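Local coordinates for protein putative HAD-hydrolase YfnB (Bacillus subtilis, PDB 3ED5) that probably acts as a HAD-superfamily phosphatase, possibly a 5'-nucleotidase, at residues A[10-15]-A[109-114]; A[16-21]-A[139-144]. All coordinates share one frame; numbering follows the deposited sequence. Where two conformers were deposited one is given.

Contact 1 (A[10-15]-A[109-114]); sequences LLFDVD and FDLISN
Phe12 reaches from strand 9-12 to helix 108-116 and presents one face of its ring to Ile112, which comes from the opposite direction. CB of Phe12 points to the helix, and CG, anti to the carbonyl carbon (chi1 -83°), carries the ring on toward it, while a chi2 of -89° stands the ring plane across the CA-CB-CG plane. CG is still 4.5 Å from Ile112 CD1, and the gap narrows from there. CD2 of Phe12 comes to 4.1 Å from Ile112 CD1, and the outer atoms CE2 and CZ each close to 3.8 Å. The methyl sits 3.9 Å from the ring centroid, only 16° off the normal: a CH-pi contact over the face, shifted toward the rim. Although Ile112 does not leave its helix pointing at the strand, its CG1 branch bends round to carry CD1 over the ring. At the far end of Phe12, CZ also meets Leu111 CD2 at 4.3 Å, obliquely, in a looser touch. Cutting Phe12 back to an alanine is likely to open a gap beneath Ile112 CD1 and to take away the apolar link between this strand and the helix. All three residues are buried, and the contact is wholly apolar. Strand 9-12 is a middle strand of the parallel sheet in the Rossmann-like HAD core, hydrogen-bonded to strand 120-125 on one flank and to strand 179-183 on the other. It leads straight into Asp13, the nucleophile by similarity. Helix 108-116 packs on one face of that sheet, where Leu226 of helix 226-230 touches both Phe12 and Leu111.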
loop_
_atom_site.group_PDB
_atom_site.type_symbol
_atom_site.label_atom_id
_atom_site.label_comp_id
_atom_site.label_asym_id
_atom_site.label_seq_id
_atom_site.Cartn_x
_atom_site.Cartn_y
_atom_site.Cartn_z
ATOM N N LEU A 10 -11.892 -3.544 10.217
ATOM C CA LEU A 10 -11.399 -3.539 8.820
ATOM C C LEU A 10 -9.975 -2.996 8.801
ATOM O O LEU A 10 -9.719 -1.914 9.356
ATOM C CB LEU A 10 -12.300 -2.692 7.884
ATOM C CG LEU A 10 -13.799 -3.040 8.032
ATOM C CD1 LEU A 10 -14.648 -2.101 7.166
ATOM C CD2 LEU A 10 -14.077 -4.514 7.686
ATOM N N LEU A 11 -9.059 -3.755 8.200
ATOM C CA LEU A 11 -7.684 -3.326 8.051
ATOM C C LEU A 11 -7.460 -2.960 6.578
ATOM O O LEU A 11 -7.629 -3.801 5.695
ATOM C CB LEU A 11 -6.714 -4.449 8.442
ATOM C CG LEU A 11 -6.999 -5.204 9.771
ATOM C CD1 LEU A 11 -5.905 -6.256 9.995
ATOM C CD2 LEU A 11 -7.060 -4.263 10.977
ATOM N N PHE A 12 -7.101 -1.709 6.343
ATOM C CA PHE A 12 -6.932 -1.251 4.965
ATOM C C PHE A 12 -5.462 -1.000 4.682
ATOM O O PHE A 12 -4.778 -0.296 5.413
ATOM C CB PHE A 12 -7.672 0.086 4.748
ATOM C CG PHE A 12 -9.129 -0.054 4.457
ATOM C CD1 PHE A 12 -9.604 -0.198 3.155
ATOM C CD2 PHE A 12 -10.056 -0.015 5.510
ATOM C CE1 PHE A 12 -10.997 -0.351 2.905
ATOM C CE2 PHE A 12 -11.442 -0.132 5.266
ATOM C CZ PHE A 12 -11.907 -0.302 3.979
ATOM N N ASP A 13 -5.007 -1.553 3.568
ATOM C CA ASP A 13 -3.782 -1.104 2.926
ATOM C C ASP A 13 -4.009 0.329 2.397
ATOM O O ASP A 13 -5.149 0.761 2.210
ATOM C CB ASP A 13 -3.451 -2.083 1.789
ATOM C CG ASP A 13 -2.273 -1.628 0.945
ATOM O OD1 ASP A 13 -1.120 -1.608 1.445
ATOM O OD2 ASP A 13 -2.529 -1.310 -0.220
ATOM N N VAL A 14 -2.922 1.071 2.132
ATOM C CA VAL A 14 -3.038 2.463 1.657
ATOM C C VAL A 14 -2.910 2.516 0.130
ATOM O O VAL A 14 -3.842 2.905 -0.601
ATOM C CB VAL A 14 -1.945 3.384 2.304
ATOM C CG1 VAL A 14 -2.042 4.831 1.767
ATOM C CG2 VAL A 14 -2.149 3.457 3.853
ATOM N N ASP A 15 -1.727 2.150 -0.335
ATOM C CA ASP A 15 -1.366 2.475 -1.730
ATOM C C ASP A 15 -2.064 1.585 -2.748
ATOM O O ASP A 15 -1.952 0.357 -2.710
ATOM C CB ASP A 15 0.160 2.448 -1.903
ATOM C CG ASP A 15 0.815 3.575 -1.149
ATOM O OD1 ASP A 15 0.187 4.648 -1.072
ATOM O OD2 ASP A 15 1.939 3.394 -0.649
ATOM N N PHE A 109 -13.108 8.261 -0.427
ATOM C CA PHE A 109 -13.480 9.152 0.691
ATOM C C PHE A 109 -14.889 8.816 1.198
ATOM O O PHE A 109 -15.106 8.663 2.416
ATOM C CB PHE A 109 -13.362 10.636 0.330
ATOM C CG PHE A 109 -13.567 11.544 1.488
ATOM C CD1 PHE A 109 -12.470 11.997 2.219
ATOM C CD2 PHE A 109 -14.857 11.935 1.876
ATOM C CE1 PHE A 109 -12.631 12.842 3.319
ATOM C CE2 PHE A 109 -15.030 12.771 2.988
ATOM C CZ PHE A 109 -13.903 13.234 3.694
ATOM N N ASP A 110 -15.839 8.706 0.274
ATOM C CA ASP A 110 -17.224 8.411 0.673
ATOM C C ASP A 110 -17.322 7.029 1.348
ATOM O O ASP A 110 -18.050 6.867 2.364
ATOM C CB ASP A 110 -18.167 8.504 -0.521
ATOM C CG ASP A 110 -18.315 9.930 -1.041
ATOM O OD1 ASP A 110 -17.959 10.906 -0.319
ATOM O OD2 ASP A 110 -18.786 10.076 -2.191
ATOM N N LEU A 111 -16.593 6.057 0.794
ATOM C CA LEU A 111 -16.575 4.697 1.367
ATOM C C LEU A 111 -16.054 4.728 2.797
ATOM O O LEU A 111 -16.734 4.280 3.733
ATOM C CB LEU A 111 -15.743 3.720 0.529
ATOM C CG LEU A 111 -15.613 2.360 1.254
ATOM C CD1 LEU A 111 -16.890 1.533 0.932
ATOM C CD2 LEU A 111 -14.363 1.613 0.989
ATOM N N ILE A 112 -14.856 5.263 2.990
ATOM C CA ILE A 112 -14.261 5.312 4.334
ATOM C C ILE A 112 -15.158 6.078 5.341
ATOM O O ILE A 112 -15.347 5.640 6.478
ATOM C CB ILE A 112 -12.830 5.882 4.258
ATOM C CG1 ILE A 112 -11.910 4.893 3.496
ATOM C CG2 ILE A 112 -12.262 6.258 5.636
ATOM C CD1 ILE A 112 -11.848 3.455 4.135
ATOM N N SER A 113 -15.705 7.216 4.915
ATOM C CA SER A 113 -16.596 8.009 5.781
ATOM C C SER A 113 -17.815 7.182 6.214
ATOM O O SER A 113 -18.222 7.201 7.398
ATOM C CB SER A 113 -17.059 9.263 5.041
ATOM O OG SER A 113 -17.994 9.962 5.837
ATOM N N ASN A 114 -18.418 6.475 5.263
ATOM C CA ASN A 114 -19.550 5.598 5.574
ATOM C C ASN A 114 -19.138 4.445 6.506
ATOM O O ASN A 114 -19.825 4.156 7.483
ATOM C CB ASN A 114 -20.201 5.066 4.271
ATOM C CG ASN A 114 -21.141 6.079 3.631
ATOM O OD1 ASN A 114 -21.669 6.963 4.311
ATOM N ND2 ASN A 114 -21.362 5.949 2.313
#

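Contact 2 (A[16-21]-A[139-144]); sequences DTILDF and SGLFPF
Leu141 pushes one methyl, CD1, toward both Ile18 and Leu19, and the tight part of the contact gathers round that carbon. Ile18 CD1 and Leu19 CD2 each lie 3.9 Å from Leu141 CD1. Ile18 and Leu141 run alongside each other, pointing opposite ways, and CG1 of Ile18 passes 4.1 Å from Leu141 CD1. Ile18 has its CG1 in the crowded position between backbone N and carbonyl carbon (chi1 56°), which lays this branch alongside the leucine. Leu19 does not leave the backbone heading for the other loop, and only the end of the chain swings in. All three side chains are buried, and Leu136 of helix 129-138 backs both Ile18 and Leu141. The loop 16-21 carries the last two residues, Asp16 and Thr17, of the DxDxT motif that begins at Asp13, and its compact turn, held by the bond from Asp16 N to Leu19 O (2.8 Å), probably corresponds to the squiggle that follows the first strand in HAD enzymes. Asp20 then N-caps helix 21-35, the first of four helices that come between this loop and helix 108-116 along the chain. The opposing loop opens with a Schellman motif at Gly140, whose positive phi ends helix 129-138. On the solvent side one residue, Ser139, makes the touch: Leu19 CD2 lies 3.7 Å from Ser139 OG, van der Waals only, the hydroxyl being hydrogen-bonded to the carbonyl oxygen of Arg135 in the last turn of the helix. Ser139 itself is partly exposed, as is Gly140, and farther along Pro143 stands exposed in the 3-10 turn 142-144, whose Phe144 N is tied back to Leu141 O at 3.1 Å.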
loop_
_atom_site.group_PDB
_atom_site.type_symbol
_atom_site.label_atom_id
_atom_site.label_comp_id
_atom_site.label_asym_id
_atom_site.label_seq_id
_atom_site.Cartn_x
_atom_site.Cartn_y
_atom_site.Cartn_z
ATOM N N ASP A 16 -2.766 2.252 -3.646
ATOM C CA ASP A 16 -3.593 1.633 -4.687
ATOM C C ASP A 16 -4.707 0.798 -4.082
ATOM O O ASP A 16 -5.270 -0.056 -4.754
ATOM C CB ASP A 16 -2.742 0.829 -5.676
ATOM C CG ASP A 16 -1.808 1.729 -6.450
ATOM O OD1 ASP A 16 -2.243 2.849 -6.814
ATOM O OD2 ASP A 16 -0.673 1.289 -6.683
ATOM N N THR A 17 -5.060 1.107 -2.826
ATOM C CA THR A 17 -6.240 0.516 -2.177
ATOM C C THR A 17 -7.212 1.657 -1.894
ATOM O O THR A 17 -8.322 1.645 -2.419
ATOM C CB THR A 17 -5.844 -0.252 -0.897
ATOM O OG1 THR A 17 -4.943 -1.314 -1.253
ATOM C CG2 THR A 17 -7.097 -0.887 -0.218
ATOM N N ILE A 18 -6.769 2.675 -1.135
ATOM C CA ILE A 18 -7.582 3.881 -0.910
ATOM C C ILE A 18 -6.963 5.165 -1.485
ATOM O O ILE A 18 -7.684 6.088 -1.791
ATOM C CB ILE A 18 -7.979 4.084 0.605
ATOM C CG1 ILE A 18 -6.725 4.129 1.502
ATOM C CG2 ILE A 18 -8.973 2.993 1.015
ATOM C CD1 ILE A 18 -6.994 4.260 3.065
ATOM N N LEU A 19 -5.639 5.206 -1.621
ATOM C CA LEU A 19 -4.969 6.330 -2.293
ATOM C C LEU A 19 -4.476 5.845 -3.637
ATOM O O LEU A 19 -4.070 4.692 -3.755
ATOM C CB LEU A 19 -3.782 6.838 -1.450
ATOM C CG LEU A 19 -4.169 7.570 -0.161
ATOM C CD1 LEU A 19 -2.883 8.104 0.536
ATOM C CD2 LEU A 19 -5.122 8.716 -0.467
ATOM N N ASP A 20 -4.469 6.737 -4.629
ATOM C CA ASP A 20 -4.060 6.363 -5.975
ATOM C C ASP A 20 -2.532 6.556 -6.035
ATOM O O ASP A 20 -2.037 7.624 -6.427
ATOM C CB ASP A 20 -4.831 7.217 -6.992
ATOM C CG ASP A 20 -4.497 6.871 -8.463
ATOM O OD1 ASP A 20 -3.588 6.085 -8.752
ATOM O OD2 ASP A 20 -5.176 7.412 -9.331
ATOM N N PHE A 21 -1.805 5.517 -5.601
ATOM C CA PHE A 21 -0.353 5.575 -5.559
ATOM C C PHE A 21 0.219 5.636 -6.955
ATOM O O PHE A 21 1.210 6.334 -7.186
ATOM C CB PHE A 21 0.244 4.370 -4.837
ATOM C CG PHE A 21 1.742 4.432 -4.734
ATOM C CD1 PHE A 21 2.349 5.195 -3.725
ATOM C CD2 PHE A 21 2.552 3.789 -5.690
ATOM C CE1 PHE A 21 3.751 5.266 -3.623
ATOM C CE2 PHE A 21 3.956 3.871 -5.597
ATOM C CZ PHE A 21 4.548 4.604 -4.554
ATOM N N SER A 139 -5.316 14.136 2.092
ATOM C CA SER A 139 -6.511 13.660 1.377
ATOM C C SER A 139 -7.760 13.667 2.293
ATOM O O SER A 139 -8.860 13.342 1.837
ATOM C CB SER A 139 -6.280 12.213 0.901
ATOM O OG SER A 139 -6.052 11.332 2.017
ATOM N N GLY A 140 -7.564 13.998 3.563
ATOM C CA GLY A 140 -8.681 13.996 4.558
ATOM C C GLY A 140 -9.085 12.638 5.118
ATOM O O GLY A 140 -10.083 12.565 5.848
ATOM N N LEU A 141 -8.371 11.574 4.763
ATOM C CA LEU A 141 -8.711 10.216 5.234
ATOM C C LEU A 141 -8.263 9.952 6.657
ATOM O O LEU A 141 -8.908 9.154 7.359
ATOM C CB LEU A 141 -8.145 9.123 4.332
ATOM C CG LEU A 141 -8.697 9.045 2.898
ATOM C CD1 LEU A 141 -7.946 7.958 2.170
ATOM C CD2 LEU A 141 -10.186 8.706 2.913
ATOM N N PHE A 142 -7.198 10.622 7.084
ATOM C CA PHE A 142 -6.524 10.326 8.369
ATOM C C PHE A 142 -7.476 10.155 9.589
ATOM O O PHE A 142 -7.366 9.165 10.299
ATOM C CB PHE A 142 -5.492 11.425 8.676
ATOM C CG PHE A 142 -4.690 11.177 9.912
ATOM C CD1 PHE A 142 -3.542 10.403 9.854
ATOM C CD2 PHE A 142 -5.104 11.702 11.141
ATOM C CE1 PHE A 142 -2.786 10.156 11.007
ATOM C CE2 PHE A 142 -4.354 11.465 12.291
ATOM C CZ PHE A 142 -3.213 10.672 12.220
ATOM N N PRO A 143 -8.374 11.113 9.833
ATOM C CA PRO A 143 -9.154 11.028 11.080
ATOM C C PRO A 143 -10.131 9.845 11.193
ATOM O O PRO A 143 -10.654 9.574 12.306
ATOM C CB PRO A 143 -9.941 12.347 11.094
ATOM C CG PRO A 143 -9.255 13.211 10.097
ATOM C CD PRO A 143 -8.782 12.292 9.045
ATOM N N PHE A 144 -10.408 9.168 10.077
ATOM C CA PHE A 144 -11.405 8.102 10.078
ATOM C C PHE A 144 -10.855 6.796 10.646
ATOM O O PHE A 144 -11.618 5.855 10.870
ATOM C CB PHE A 144 -11.941 7.852 8.647
ATOM C CG PHE A 144 -12.700 9.013 8.074
ATOM C CD1 PHE A 144 -13.991 9.311 8.515
ATOM C CD2 PHE A 144 -12.145 9.799 7.080
ATOM C CE1 PHE A 144 -14.717 10.390 7.985
ATOM C CE2 PHE A 144 -12.853 10.893 6.545
ATOM C CZ PHE A 144 -14.150 11.183 6.994
#

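How the contacts relate
The two contacts lie side by side, their centres 7 Å apart, and their segments alternate along the chain. The first segments run on directly, from strand into loop, with a probable hydrogen bond of 3.1 Å between Val14 O and Leu19 N. The second segments pack together as well: Phe144 CB of contact 2 lies 3.4 Å from Ile112 CG2 of contact 1, and the Phe144 ring meets Phe109 edge-to-face. Asp13, the probable nucleophile, lies in 10-15, just before the join with 16-21. In one of its two conformers, Thr17 of contact 2 hydrogen-bonds its OD2, Lys158 forms a salt bridge with its OD1, and the Ile18 side chain is about 7 Å from that of Asp13.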